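Local coordinates for protein lipid II:glycine glycyltransferase (Staphylococcus aureus, PDB 6SNR) that probably catalyses addition of the first glycine of the pentaglycine cross-bridge to the lysine of lipid II, with glycyl-tRNA as donor, in cell-wall synthesis, at residues A[57-62]-A[95-100]; A[100-105]-A[390-395]; A[10-15]-A[24-29]; A[53-58]-A[70-75]. One frame throughout, in Å; residues are numbered along the deposited sequence.

Contact 1. Residues A[57-62]-A[95-100]; sequences LLFKKV and EIAKAE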
loop_
_atom_site.group_PDB
_atom_site.type_symbol
_atom_site.label_atom_id
_atom_site.label_comp_id
_atom_site.label_asym_id
_atom_site.label_seq_id
_atom_site.Cartn_x
_atom_site.Cartn_y
_atom_site.Cartn_z
ATOM N N LEU A 57 -21.664 4.663 -5.990
ATOM C CA LEU A 57 -21.707 4.650 -7.464
ATOM C C LEU A 57 -20.996 5.840 -7.990
ATOM O O LEU A 57 -21.272 6.992 -7.573
ATOM C CB LEU A 57 -23.200 4.696 -7.938
ATOM C CG LEU A 57 -24.099 3.481 -7.758
ATOM C CD1 LEU A 57 -24.169 2.864 -6.394
ATOM C CD2 LEU A 57 -25.511 3.874 -8.241
ATOM N N LEU A 58 -20.062 5.653 -8.920
ATOM C CA LEU A 58 -19.400 6.737 -9.564
ATOM C C LEU A 58 -19.887 6.778 -10.996
ATOM O O LEU A 58 -19.872 5.777 -11.707
ATOM C CB LEU A 58 -17.870 6.571 -9.568
ATOM C CG LEU A 58 -17.267 6.649 -8.157
ATOM C CD1 LEU A 58 -15.763 6.316 -8.171
ATOM C CD2 LEU A 58 -17.477 8.029 -7.589
ATOM N N PHE A 59 -20.252 7.967 -11.427
ATOM C CA PHE A 59 -20.656 8.212 -12.828
ATOM C C PHE A 59 -19.717 9.114 -13.590
ATOM O O PHE A 59 -19.218 10.124 -13.051
ATOM C CB PHE A 59 -22.078 8.896 -12.823
ATOM C CG PHE A 59 -23.159 8.009 -12.359
ATOM C CD1 PHE A 59 -23.881 7.222 -13.216
ATOM C CD2 PHE A 59 -23.537 7.971 -11.023
ATOM C CE1 PHE A 59 -24.881 6.398 -12.770
ATOM C CE2 PHE A 59 -24.518 7.140 -10.578
ATOM C CZ PHE A 59 -25.225 6.334 -11.436
ATOM N N LYS A 60 -19.555 8.828 -14.899
ATOM C CA LYS A 60 -18.758 9.689 -15.741
ATOM C C LYS A 60 -19.338 9.632 -17.142
ATOM O O LYS A 60 -19.653 8.571 -17.622
ATOM C CB LYS A 60 -17.289 9.308 -15.775
ATOM C CG LYS A 60 -16.381 10.295 -16.513
ATOM C CD LYS A 60 -14.919 9.959 -16.342
ATOM C CE LYS A 60 -14.030 10.769 -17.262
ATOM N NZ LYS A 60 -12.575 10.555 -16.954
ATOM N N LYS A 61 -19.432 10.806 -17.774
ATOM C CA LYS A 61 -19.951 10.911 -19.147
ATOM C C LYS A 61 -19.016 10.216 -20.132
ATOM O O LYS A 61 -17.787 10.330 -20.042
ATOM C CB LYS A 61 -20.107 12.385 -19.505
ATOM C CG LYS A 61 -20.482 12.673 -20.964
ATOM C CD LYS A 61 -19.695 13.866 -21.499
ATOM C CE LYS A 61 -18.193 13.644 -21.363
ATOM N NZ LYS A 61 -17.328 14.144 -22.475
ATOM N N VAL A 62 -19.617 9.500 -21.085
ATOM C CA VAL A 62 -18.838 8.823 -22.175
ATOM C C VAL A 62 -18.449 9.880 -23.237
ATOM O O VAL A 62 -19.322 10.635 -23.683
ATOM C CB VAL A 62 -19.627 7.657 -22.798
ATOM C CG1 VAL A 62 -18.787 6.988 -23.880
ATOM C CG2 VAL A 62 -20.030 6.599 -21.770
ATOM N N GLU A 95 -32.299 2.080 -10.569
ATOM C CA GLU A 95 -33.079 3.337 -10.544
ATOM C C GLU A 95 -32.207 4.588 -10.807
ATOM O O GLU A 95 -32.497 5.484 -11.624
ATOM C CB GLU A 95 -33.786 3.504 -9.196
ATOM C CG GLU A 95 -34.826 2.486 -8.818
ATOM C CD GLU A 95 -35.750 2.948 -7.688
ATOM O OE1 GLU A 95 -35.674 4.128 -7.260
ATOM O OE2 GLU A 95 -36.562 2.110 -7.239
ATOM N N ILE A 96 -31.096 4.683 -10.070
ATOM C CA ILE A 96 -30.229 5.826 -10.200
ATOM C C ILE A 96 -29.567 5.845 -11.589
ATOM O O ILE A 96 -29.499 6.855 -12.266
ATOM C CB ILE A 96 -29.179 5.793 -9.078
ATOM C CG1 ILE A 96 -29.839 5.941 -7.728
ATOM C CG2 ILE A 96 -28.133 6.874 -9.273
ATOM C CD1 ILE A 96 -28.889 5.789 -6.560
ATOM N N ALA A 97 -29.013 4.697 -11.994
ATOM C CA ALA A 97 -28.253 4.612 -13.230
ATOM C C ALA A 97 -29.102 4.923 -14.471
ATOM O O ALA A 97 -28.623 5.538 -15.370
ATOM C CB ALA A 97 -27.600 3.232 -13.340
ATOM N N LYS A 98 -30.352 4.499 -14.481
ATOM C CA LYS A 98 -31.219 4.785 -15.628
ATOM C C LYS A 98 -31.463 6.291 -15.709
ATOM O O LYS A 98 -31.437 6.883 -16.791
ATOM C CB LYS A 98 -32.516 3.993 -15.518
ATOM C CG LYS A 98 -32.338 2.520 -15.804
ATOM C CD LYS A 98 -33.603 1.763 -15.412
ATOM C CE LYS A 98 -33.563 0.311 -15.823
ATOM N NZ LYS A 98 -33.716 0.095 -17.284
ATOM N N ALA A 99 -31.661 6.921 -14.550
ATOM C CA ALA A 99 -31.821 8.374 -14.495
ATOM C C ALA A 99 -30.585 9.142 -14.936
ATOM O O ALA A 99 -30.703 10.268 -15.402
ATOM C CB ALA A 99 -32.257 8.792 -13.101
ATOM N N GLU A 100 -29.380 8.524 -14.818
ATOM C CA GLU A 100 -28.151 9.096 -15.297
ATOM C C GLU A 100 -27.738 8.678 -16.740
ATOM O O GLU A 100 -26.655 9.028 -17.188
ATOM C CB GLU A 100 -26.986 8.790 -14.342
ATOM C CG GLU A 100 -27.251 9.306 -12.942
ATOM C CD GLU A 100 -27.438 10.796 -12.906
ATOM O OE1 GLU A 100 -26.723 11.547 -13.593
ATOM O OE2 GLU A 100 -28.324 11.184 -12.112
#
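Phe59 and Glu100 meet through a CH-pi contact. Glu100 CG lies over one face of the ring, 3.9 Å from the Phe59 ring centroid and displaced toward the rim. Glu100 CB touches the rim, 3.6 Å from Phe59 CE1. The Glu100 chain bends at chi2 (-61°), and this takes CD farther from the ring than CG. The carboxylate plane stands 59° from the ring plane, and OE1 is hydrogen-bonded to Tyr39 OH. Tyr39 also packs its own ring near that of Phe59.

The remaining touches are apolar. Ile96 crosses Phe59 at about a right angle and brings CG2 to 3.7 Å from Phe59 CZ. The same methyl is 4.1 Å from Leu57 CD2, and so it spans two side chains of the strand. Ala97 meets the ring at its edge: Ala97 CA lies near the ring plane, 3.8 Å from Phe59 CE1.

The axes of strand 57-61 and helix 95-99 run nearly parallel, 10° apart. Between the two segments the end of helix 83-99 meets the strand through hydrocarbon. Even Glu100 presents its methylenes to the ring, while its charged end is paired outside the two segments, so the contact rests on apolar burial.

Contact 2. Residues A[100-105]-A[390-395]; sequences EKAYAI and YILNQP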
loop_
_atom_site.group_PDB
_atom_site.type_symbol
_atom_site.label_atom_id
_atom_site.label_comp_id
_atom_site.label_asym_id
_atom_site.label_seq_id
_atom_site.Cartn_x
_atom_site.Cartn_y
_atom_site.Cartn_z
ATOM N N GLU A 100 -29.380 8.524 -14.818
ATOM C CA GLU A 100 -28.151 9.096 -15.297
ATOM C C GLU A 100 -27.738 8.678 -16.740
ATOM O O GLU A 100 -26.655 9.028 -17.188
ATOM C CB GLU A 100 -26.986 8.790 -14.342
ATOM C CG GLU A 100 -27.251 9.306 -12.942
ATOM C CD GLU A 100 -27.438 10.796 -12.906
ATOM O OE1 GLU A 100 -26.723 11.547 -13.593
ATOM O OE2 GLU A 100 -28.324 11.184 -12.112
ATOM N N LYS A 101 -28.653 7.993 -17.429
ATOM C CA LYS A 101 -28.469 7.528 -18.815
ATOM C C LYS A 101 -27.245 6.613 -18.881
ATOM O O LYS A 101 -26.444 6.704 -19.817
ATOM C CB LYS A 101 -28.326 8.687 -19.822
ATOM C CG LYS A 101 -29.414 9.762 -19.741
ATOM C CD LYS A 101 -30.781 9.188 -20.057
ATOM C CE LYS A 101 -31.851 10.282 -20.127
ATOM N NZ LYS A 101 -33.167 9.656 -20.452
ATOM N N ALA A 102 -27.083 5.755 -17.894
ATOM C CA ALA A 102 -25.913 4.871 -17.870
ATOM C C ALA A 102 -26.101 3.735 -18.899
ATOM O O ALA A 102 -27.201 3.236 -19.062
ATOM C CB ALA A 102 -25.703 4.291 -16.488
ATOM N N TYR A 103 -25.024 3.343 -19.601
ATOM C CA TYR A 103 -25.135 2.197 -20.526
ATOM C C TYR A 103 -24.963 0.859 -19.806
ATOM O O TYR A 103 -25.311 -0.198 -20.354
ATOM C CB TYR A 103 -24.152 2.346 -21.699
ATOM C CG TYR A 103 -22.710 2.153 -21.335
ATOM C CD1 TYR A 103 -22.168 0.874 -21.237
ATOM C CD2 TYR A 103 -21.890 3.237 -21.100
ATOM C CE1 TYR A 103 -20.811 0.713 -20.925
ATOM C CE2 TYR A 103 -20.541 3.079 -20.785
ATOM C CZ TYR A 103 -20.029 1.827 -20.680
ATOM O OH TYR A 103 -18.683 1.669 -20.379
ATOM N N ALA A 104 -24.438 0.880 -18.562
ATOM C CA ALA A 104 -24.237 -0.314 -17.737
ATOM C C ALA A 104 -23.875 0.097 -16.294
ATOM O O ALA A 104 -23.457 1.243 -16.101
ATOM C CB ALA A 104 -23.074 -1.151 -18.304
ATOM N N ILE A 105 -24.024 -0.877 -15.416
ATOM C CA ILE A 105 -23.589 -0.831 -14.011
ATOM C C ILE A 105 -22.477 -1.876 -13.893
ATOM O O ILE A 105 -22.702 -3.068 -14.039
ATOM C CB ILE A 105 -24.709 -1.208 -13.040
ATOM C CG1 ILE A 105 -25.839 -0.176 -13.113
ATOM C CG2 ILE A 105 -24.171 -1.334 -11.603
ATOM C CD1 ILE A 105 -27.116 -0.709 -12.531
ATOM N N TYR A 390 -23.933 -5.171 -15.466
ATOM C CA TYR A 390 -25.386 -5.299 -15.659
ATOM C C TYR A 390 -25.690 -4.314 -16.770
ATOM O O TYR A 390 -25.590 -3.095 -16.615
ATOM C CB TYR A 390 -26.172 -5.014 -14.389
ATOM C CG TYR A 390 -27.648 -5.247 -14.576
ATOM C CD1 TYR A 390 -28.443 -4.251 -15.106
ATOM C CD2 TYR A 390 -28.241 -6.458 -14.226
ATOM C CE1 TYR A 390 -29.798 -4.464 -15.302
ATOM C CE2 TYR A 390 -29.611 -6.661 -14.402
ATOM C CZ TYR A 390 -30.366 -5.653 -14.957
ATOM O OH TYR A 390 -31.737 -5.817 -15.145
ATOM N N ILE A 391 -25.998 -4.835 -17.978
ATOM C CA ILE A 391 -25.993 -4.007 -19.151
ATOM C C ILE A 391 -27.381 -3.357 -19.326
ATOM O O ILE A 391 -28.398 -4.071 -19.324
ATOM C CB ILE A 391 -25.602 -4.810 -20.439
ATOM C CG1 ILE A 391 -24.173 -5.333 -20.290
ATOM C CG2 ILE A 391 -25.750 -3.946 -21.686
ATOM C CD1 ILE A 391 -23.812 -6.434 -21.277
ATOM N N LEU A 392 -27.382 -2.039 -19.484
ATOM C CA LEU A 392 -28.598 -1.231 -19.635
ATOM C C LEU A 392 -28.866 -0.837 -21.067
ATOM O O LEU A 392 -30.022 -0.650 -21.465
ATOM C CB LEU A 392 -28.511 0.029 -18.757
ATOM C CG LEU A 392 -28.409 -0.284 -17.280
ATOM C CD1 LEU A 392 -28.018 0.954 -16.491
ATOM C CD2 LEU A 392 -29.653 -0.953 -16.724
ATOM N N ASN A 393 -27.810 -0.661 -21.847
ATOM C CA ASN A 393 -27.962 -0.405 -23.265
ATOM C C ASN A 393 -26.969 -1.290 -24.024
ATOM O O ASN A 393 -25.799 -0.994 -24.031
ATOM C CB ASN A 393 -27.728 1.060 -23.557
ATOM C CG ASN A 393 -28.091 1.432 -24.979
ATOM O OD1 ASN A 393 -27.572 0.843 -25.909
ATOM N ND2 ASN A 393 -28.957 2.429 -25.145
ATOM N N GLN A 394 -27.473 -2.313 -24.711
ATOM C CA GLN A 394 -26.601 -3.303 -25.377
ATOM C C GLN A 394 -25.740 -2.717 -26.491
ATOM O O GLN A 394 -24.528 -2.948 -26.500
ATOM C CB GLN A 394 -27.407 -4.501 -25.913
ATOM C CG GLN A 394 -27.470 -5.703 -24.999
ATOM C CD GLN A 394 -26.113 -6.377 -24.773
ATOM O OE1 GLN A 394 -25.109 -6.076 -25.441
ATOM N NE2 GLN A 394 -26.077 -7.277 -23.827
ATOM N N PRO A 395 -26.331 -1.954 -27.442
ATOM C CA PRO A 395 -25.521 -1.362 -28.524
ATOM C C PRO A 395 -24.408 -0.445 -28.045
ATOM O O PRO A 395 -23.295 -0.436 -28.585
ATOM C CB PRO A 395 -26.547 -0.578 -29.392
ATOM C CG PRO A 395 -27.880 -1.038 -28.968
ATOM C CD PRO A 395 -27.786 -1.783 -27.662
#
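Ile105 and Tyr390 form an antiparallel hydrogen-bonded pair, the tight end of this contact. Ile105 N donates to Tyr390 O at 3.0 Å, and Tyr390 N to Ile105 O at 2.8 Å. Next to it, Ala104 faces Ile391 as a non-hydrogen-bonded pair. Tyr103 O then takes two N-H groups from the same face of its carbonyl plane. Leu392 N is 2.9 Å from Tyr103 O and stands 45° out of that plane. Asn393 N, also 2.9 Å from Tyr103 O, is tilted less. Leu392 fills the helix side: its CD1 lies 4.1 Å from Ala102 CB and 4.2 Å from Ile105 CG1. Ala97 of helix 83-99 touches the same group of side chains. Tyr390 CG is anti to the backbone N (chi1 -176°). Its phenol leads away from Ile105 toward that helix, where OH bonds Lys94.

The looser side has partly exposed Ile391, which covers little of strand 102-107. The Asn393 amide turns from that strand, and OD1 accepts Leu396 N as the N-cap of helix 394-400.

This is an antiparallel strand pair followed, after Leu392 and Asn393, by an N-capped helix. It ties the C-terminal end of the chain into the N-terminal mixed sheet, consistent with the acetyltransferase-like fold of the FemABX family.

Contact 3. Residues A[10-15]-A[24-29]; sequences EHDAFV and LQLTKW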
loop_
_atom_site.group_PDB
_atom_site.type_symbol
_atom_site.label_atom_id
_atom_site.label_comp_id
_atom_site.label_asym_id
_atom_site.label_seq_id
_atom_site.Cartn_x
_atom_site.Cartn_y
_atom_site.Cartn_z
ATOM N N GLU A 10 -21.618 7.149 8.470
ATOM C CA GLU A 10 -22.238 5.875 8.657
ATOM C C GLU A 10 -21.879 4.889 7.546
ATOM O O GLU A 10 -21.607 3.745 7.810
ATOM C CB GLU A 10 -23.757 6.048 8.796
ATOM C CG GLU A 10 -24.144 6.724 10.129
ATOM C CD GLU A 10 -25.596 7.178 10.193
ATOM O OE1 GLU A 10 -26.306 7.400 9.175
ATOM O OE2 GLU A 10 -26.042 7.368 11.356
ATOM N N HIS A 11 -21.945 5.345 6.310
ATOM C CA HIS A 11 -21.506 4.552 5.141
ATOM C C HIS A 11 -20.062 4.108 5.306
ATOM O O HIS A 11 -19.754 2.944 5.196
ATOM C CB HIS A 11 -21.631 5.400 3.872
ATOM C CG HIS A 11 -21.123 4.724 2.639
ATOM N ND1 HIS A 11 -19.815 4.778 2.192
ATOM C CD2 HIS A 11 -21.791 3.928 1.769
ATOM C CE1 HIS A 11 -19.730 4.090 1.045
ATOM N NE2 HIS A 11 -20.897 3.527 0.809
ATOM N N ASP A 12 -19.179 5.058 5.561
ATOM C CA ASP A 12 -17.750 4.764 5.691
ATOM C C ASP A 12 -17.494 3.766 6.847
ATOM O O ASP A 12 -16.706 2.833 6.737
ATOM C CB ASP A 12 -16.936 6.054 5.868
ATOM C CG ASP A 12 -16.871 6.900 4.606
ATOM O OD1 ASP A 12 -17.152 6.298 3.511
ATOM O OD2 ASP A 12 -16.555 8.102 4.704
ATOM N N ALA A 13 -18.202 3.937 7.960
ATOM C CA ALA A 13 -18.075 2.978 9.062
ATOM C C ALA A 13 -18.447 1.554 8.661
ATOM O O ALA A 13 -17.743 0.574 8.950
ATOM C CB ALA A 13 -18.878 3.468 10.275
ATOM N N PHE A 14 -19.560 1.440 7.937
ATOM C CA PHE A 14 -20.032 0.171 7.454
ATOM C C PHE A 14 -19.030 -0.444 6.502
ATOM O O PHE A 14 -18.716 -1.651 6.627
ATOM C CB PHE A 14 -21.390 0.328 6.761
ATOM C CG PHE A 14 -21.991 -0.982 6.325
ATOM C CD1 PHE A 14 -21.710 -1.535 5.103
ATOM C CD2 PHE A 14 -22.835 -1.673 7.174
ATOM C CE1 PHE A 14 -22.268 -2.755 4.727
ATOM C CE2 PHE A 14 -23.384 -2.880 6.805
ATOM C CZ PHE A 14 -23.106 -3.425 5.573
ATOM N N VAL A 15 -18.511 0.330 5.542
ATOM C CA VAL A 15 -17.480 -0.165 4.607
ATOM C C VAL A 15 -16.211 -0.653 5.338
ATOM O O VAL A 15 -15.680 -1.714 5.050
ATOM C CB VAL A 15 -17.102 0.914 3.566
ATOM C CG1 VAL A 15 -15.936 0.473 2.650
ATOM C CG2 VAL A 15 -18.339 1.320 2.719
ATOM N N LEU A 24 -11.882 1.876 -2.156
ATOM C CA LEU A 24 -12.503 2.494 -3.316
ATOM C C LEU A 24 -14.023 2.710 -3.145
ATOM O O LEU A 24 -14.621 3.321 -4.023
ATOM C CB LEU A 24 -12.187 1.670 -4.585
ATOM C CG LEU A 24 -10.734 1.445 -4.965
ATOM C CD1 LEU A 24 -10.559 1.028 -6.440
ATOM C CD2 LEU A 24 -9.703 2.442 -4.502
ATOM N N GLN A 25 -14.591 2.267 -2.005
ATOM C CA GLN A 25 -15.981 2.528 -1.636
ATOM C C GLN A 25 -16.150 3.617 -0.567
ATOM O O GLN A 25 -17.289 3.884 -0.141
ATOM C CB GLN A 25 -16.705 1.270 -1.256
ATOM C CG GLN A 25 -16.974 0.338 -2.444
ATOM C CD GLN A 25 -18.077 0.927 -3.325
ATOM O OE1 GLN A 25 -17.863 1.462 -4.468
ATOM N NE2 GLN A 25 -19.208 0.901 -2.775
ATOM N N LEU A 26 -15.055 4.206 -0.121
ATOM C CA LEU A 26 -15.135 5.295 0.889
ATOM C C LEU A 26 -15.540 6.609 0.262
ATOM O O LEU A 26 -15.126 6.962 -0.849
ATOM C CB LEU A 26 -13.787 5.476 1.633
ATOM C CG LEU A 26 -13.300 4.261 2.425
ATOM C CD1 LEU A 26 -11.967 4.609 3.095
ATOM C CD2 LEU A 26 -14.328 3.862 3.467
ATOM N N THR A 27 -16.286 7.416 1.038
ATOM C CA THR A 27 -16.702 8.683 0.541
ATOM C C THR A 27 -15.567 9.648 0.164
ATOM O O THR A 27 -15.675 10.384 -0.797
ATOM C CB THR A 27 -17.737 9.393 1.462
ATOM O OG1 THR A 27 -17.097 9.821 2.684
ATOM C CG2 THR A 27 -18.914 8.537 1.779
ATOM N N LYS A 28 -14.455 9.644 0.930
ATOM C CA LYS A 28 -13.349 10.526 0.610
ATOM C C LYS A 28 -12.567 10.037 -0.630
ATOM O O LYS A 28 -11.926 10.838 -1.290
ATOM C CB LYS A 28 -12.398 10.669 1.809
ATOM C CG LYS A 28 -13.014 11.307 3.017
ATOM C CD LYS A 28 -13.439 12.725 2.761
ATOM C CE LYS A 28 -13.603 13.449 4.104
ATOM N NZ LYS A 28 -12.342 13.444 4.930
ATOM N N TRP A 29 -12.671 8.741 -0.939
ATOM C CA TRP A 29 -12.103 8.266 -2.233
ATOM C C TRP A 29 -12.905 8.875 -3.400
ATOM O O TRP A 29 -12.343 9.366 -4.409
ATOM C CB TRP A 29 -12.113 6.765 -2.318
ATOM C CG TRP A 29 -11.537 6.299 -3.600
ATOM C CD1 TRP A 29 -12.227 5.910 -4.713
ATOM C CD2 TRP A 29 -10.149 6.240 -3.945
ATOM N NE1 TRP A 29 -11.360 5.622 -5.717
ATOM C CE2 TRP A 29 -10.080 5.805 -5.280
ATOM C CE3 TRP A 29 -8.957 6.517 -3.259
ATOM C CZ2 TRP A 29 -8.874 5.594 -5.926
ATOM C CZ3 TRP A 29 -7.770 6.339 -3.905
ATOM C CH2 TRP A 29 -7.733 5.880 -5.235
HETATM O O HOH W 1 -13.996 8.229 3.496
#
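Asp12 reaches from helix 8-17 to Thr27, at the start of helix 27-33, and it can be followed outward from CB. Asp12 CB makes a loose apolar contact with Leu26 CD2, at 4.2 Å. Beyond CG the two oxygens part company. Asp12 OD1 accepts the backbone N-H of Thr27 at 2.8 Å, in a nearly straight bond (169°). It also receives a weak bond within its own helix, from His11 ND1 at 3.3 Å. Asp12 OD2 accepts Thr27 OG1 at 2.7 Å. Both Thr27 donors come to the syn sides of the carboxylate and lie no more than 17° out of its plane. Thr27 is thus gripped by backbone and side chain together. Its OG1 sits between the backbone N and the carbonyl carbon (chi1 70°), which places the hydroxyl beside OD2. A water adds a further link: it donates a weak bond to Asp12 OD2 and accepts Lys28 N at 3.0 Å.

One turn along the helix, at Val15, the packing is apolar. Val15 CG1 lies 3.8 Å from Leu26 CD2 and 4.1 Å from Gln25 CB. Val15 CG2 lies over one face of the His11 ring of the same helix, near its rim. Val54 of strand 50-61 touches both His11 and Val15.

Leu26 occupies the N-cap position of helix 27-33 and brings no polar side chain to it. The carboxylate of Asp12 instead serves the first turn, directly and through water. The positive end of the helix dipole would probably stabilise its charge. Two consecutive helices are joined here by a loop beside the N-terminal sheet, with an acid of the first bonded to the N-terminal turn of the second.

Contact 4. Residues A[53-58]-A[70-75]; sequences GVAQLL and CYISRG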
loop_
_atom_site.group_PDB
_atom_site.type_symbol
_atom_site.label_atom_id
_atom_site.label_comp_id
_atom_site.label_asym_id
_atom_site.label_seq_id
_atom_site.Cartn_x
_atom_site.Cartn_y
_atom_site.Cartn_z
ATOM N N GLY A 53 -26.304 -3.698 3.503
ATOM C CA GLY A 53 -25.358 -3.475 2.367
ATOM C C GLY A 53 -25.370 -2.034 1.918
ATOM O O GLY A 53 -26.382 -1.340 2.072
ATOM N N VAL A 54 -24.258 -1.573 1.331
ATOM C CA VAL A 54 -24.152 -0.248 0.775
ATOM C C VAL A 54 -23.391 -0.283 -0.514
ATOM O O VAL A 54 -22.768 -1.318 -0.852
ATOM C CB VAL A 54 -23.420 0.723 1.733
ATOM C CG1 VAL A 54 -24.113 0.736 3.081
ATOM C CG2 VAL A 54 -21.952 0.305 1.901
ATOM N N ALA A 55 -23.454 0.807 -1.233
ATOM C CA ALA A 55 -22.636 0.971 -2.427
ATOM C C ALA A 55 -22.500 2.438 -2.765
ATOM O O ALA A 55 -23.424 3.238 -2.584
ATOM C CB ALA A 55 -23.217 0.159 -3.587
ATOM N N GLN A 56 -21.318 2.809 -3.211
ATOM C CA GLN A 56 -21.019 4.086 -3.738
ATOM C C GLN A 56 -20.831 3.963 -5.259
ATOM O O GLN A 56 -20.003 3.202 -5.745
ATOM C CB GLN A 56 -19.725 4.605 -3.120
ATOM C CG GLN A 56 -19.348 5.935 -3.605
ATOM C CD GLN A 56 -18.274 6.527 -2.753
ATOM O OE1 GLN A 56 -17.092 6.150 -2.854
ATOM N NE2 GLN A 56 -18.672 7.417 -1.892
ATOM N N LEU A 57 -21.664 4.663 -5.990
ATOM C CA LEU A 57 -21.707 4.650 -7.464
ATOM C C LEU A 57 -20.996 5.840 -7.990
ATOM O O LEU A 57 -21.272 6.992 -7.573
ATOM C CB LEU A 57 -23.200 4.696 -7.938
ATOM C CG LEU A 57 -24.099 3.481 -7.758
ATOM C CD1 LEU A 57 -24.169 2.864 -6.394
ATOM C CD2 LEU A 57 -25.511 3.874 -8.241
ATOM N N LEU A 58 -20.062 5.653 -8.920
ATOM C CA LEU A 58 -19.400 6.737 -9.564
ATOM C C LEU A 58 -19.887 6.778 -10.996
ATOM O O LEU A 58 -19.872 5.777 -11.707
ATOM C CB LEU A 58 -17.870 6.571 -9.568
ATOM C CG LEU A 58 -17.267 6.649 -8.157
ATOM C CD1 LEU A 58 -15.763 6.316 -8.171
ATOM C CD2 LEU A 58 -17.477 8.029 -7.589
ATOM N N CYS A 70 -21.864 3.837 -15.088
ATOM C CA CYS A 70 -22.023 3.676 -13.631
ATOM C C CYS A 70 -20.994 2.674 -13.152
ATOM O O CYS A 70 -21.084 1.475 -13.445
ATOM C CB CYS A 70 -23.436 3.196 -13.267
ATOM S SG CYS A 70 -23.702 2.965 -11.493
ATOM N N TYR A 71 -19.999 3.136 -12.384
ATOM C CA TYR A 71 -18.959 2.239 -11.915
ATOM C C TYR A 71 -18.963 2.197 -10.386
ATOM O O TYR A 71 -18.737 3.242 -9.737
ATOM C CB TYR A 71 -17.613 2.691 -12.460
ATOM C CG TYR A 71 -16.405 1.865 -12.035
ATOM C CD1 TYR A 71 -16.491 0.494 -11.797
ATOM C CD2 TYR A 71 -15.192 2.513 -11.783
ATOM C CE1 TYR A 71 -15.386 -0.244 -11.352
ATOM C CE2 TYR A 71 -14.078 1.784 -11.345
ATOM C CZ TYR A 71 -14.185 0.414 -11.161
ATOM O OH TYR A 71 -13.067 -0.280 -10.681
ATOM N N ILE A 72 -19.239 1.030 -9.859
ATOM C CA ILE A 72 -19.291 0.757 -8.405
ATOM C C ILE A 72 -17.957 0.127 -8.050
ATOM O O ILE A 72 -17.835 -1.096 -7.956
ATOM C CB ILE A 72 -20.477 -0.125 -7.981
ATOM C CG1 ILE A 72 -21.803 0.440 -8.550
ATOM C CG2 ILE A 72 -20.546 -0.267 -6.451
ATOM C CD1 ILE A 72 -23.064 -0.269 -8.136
ATOM N N SER A 73 -16.956 0.984 -7.863
ATOM C CA SER A 73 -15.523 0.509 -7.792
ATOM C C SER A 73 -15.266 -0.198 -6.463
ATOM O O SER A 73 -15.346 0.400 -5.360
ATOM C CB SER A 73 -14.546 1.695 -7.968
ATOM O OG SER A 73 -14.791 2.786 -7.048
ATOM N N ARG A 74 -14.977 -1.508 -6.541
ATOM C CA ARG A 74 -14.852 -2.396 -5.383
ATOM C C ARG A 74 -16.120 -2.498 -4.496
ATOM O O ARG A 74 -16.061 -2.873 -3.345
ATOM C CB ARG A 74 -13.605 -2.042 -4.554
ATOM C CG ARG A 74 -12.292 -2.305 -5.308
ATOM C CD ARG A 74 -11.970 -3.749 -5.239
ATOM N NE ARG A 74 -10.649 -4.077 -5.809
ATOM C CZ ARG A 74 -10.425 -4.938 -6.802
ATOM N NH1 ARG A 74 -11.426 -5.550 -7.425
ATOM N NH2 ARG A 74 -9.130 -5.187 -7.123
ATOM N N GLY A 75 -17.278 -2.234 -5.100
ATOM C CA GLY A 75 -18.582 -2.590 -4.524
ATOM C C GLY A 75 -19.269 -3.629 -5.375
ATOM O O GLY A 75 -18.641 -4.161 -6.311
HETATM O O HOH W 2 -17.846 3.623 -7.300
#
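Leu58 and Tyr71 form an antiparallel hydrogen-bonded pair where strand 53-58 and strand 70-72 run together at 144°. Tyr71 N donates to Leu58 O at 2.7 Å, almost straight and in the carbonyl plane. The return bond, Leu58 N to Tyr71 O, is 2.9 Å long, with the donor 39° above the carbonyl plane. Past this pair the chains separate and a water enters. It accepts Ser73 N at 2.8 Å, and it lies 2.7 Å from Gln56 O and 2.6 Å from Tyr71 O. The second chain then makes a type II turn from Ile72 to Gly75.

Side chains pack on both faces. Leu57 and Ile72 lie side by side and point the same way, with Leu57 CD1 3.8 Å from Ile72 CD1. Cys70 SG is anti to its backbone N (chi1 180°) and rests against Leu57 CG and CD2. The other branch of Ile72 turns to Ala55: CG2 is 3.9 Å from Ala55 CB. On the face of Leu58 and Tyr71, Leu58 CD1 comes within 3.8 Å of Ser73 OG, which is hydrogen-bonded to Leu24 O. Ser73 CB covers one face of the Tyr71 ring, near the rim. The Tyr71 hydroxyl bonds to Asp108 and Gln143.

Farther along, backbone bonding between Val54 and Val77 joins the strands again. The whole is a beta hairpin of strands 50-61 and 68-78, interrupted in its second strand by a turn and a bridging water.

Overall arrangement
All four contacts belong to the N-terminal sheet and its cover. Contacts 1 and 4 share Leu57 and Leu58 on strand 50-61, with centres about 11 Å apart. Contact 2 carries the sheet on: Ala104 O probably accepts Cys70 N of contact 4, at 3.2 Å. Contacts 1 and 2 are closest, about 9 Å between centres. A probable hydrogen bond from Ala102 N to Ala97 O, 3.0 Å, joins strand 102-107 to helix 83-99 there. Contact 3 adjoins contact 4, about 10 Å between centres, and the two touch. It is remote from contact 2, about 25 Å between centres. No bound substrate locates the active site relative to them.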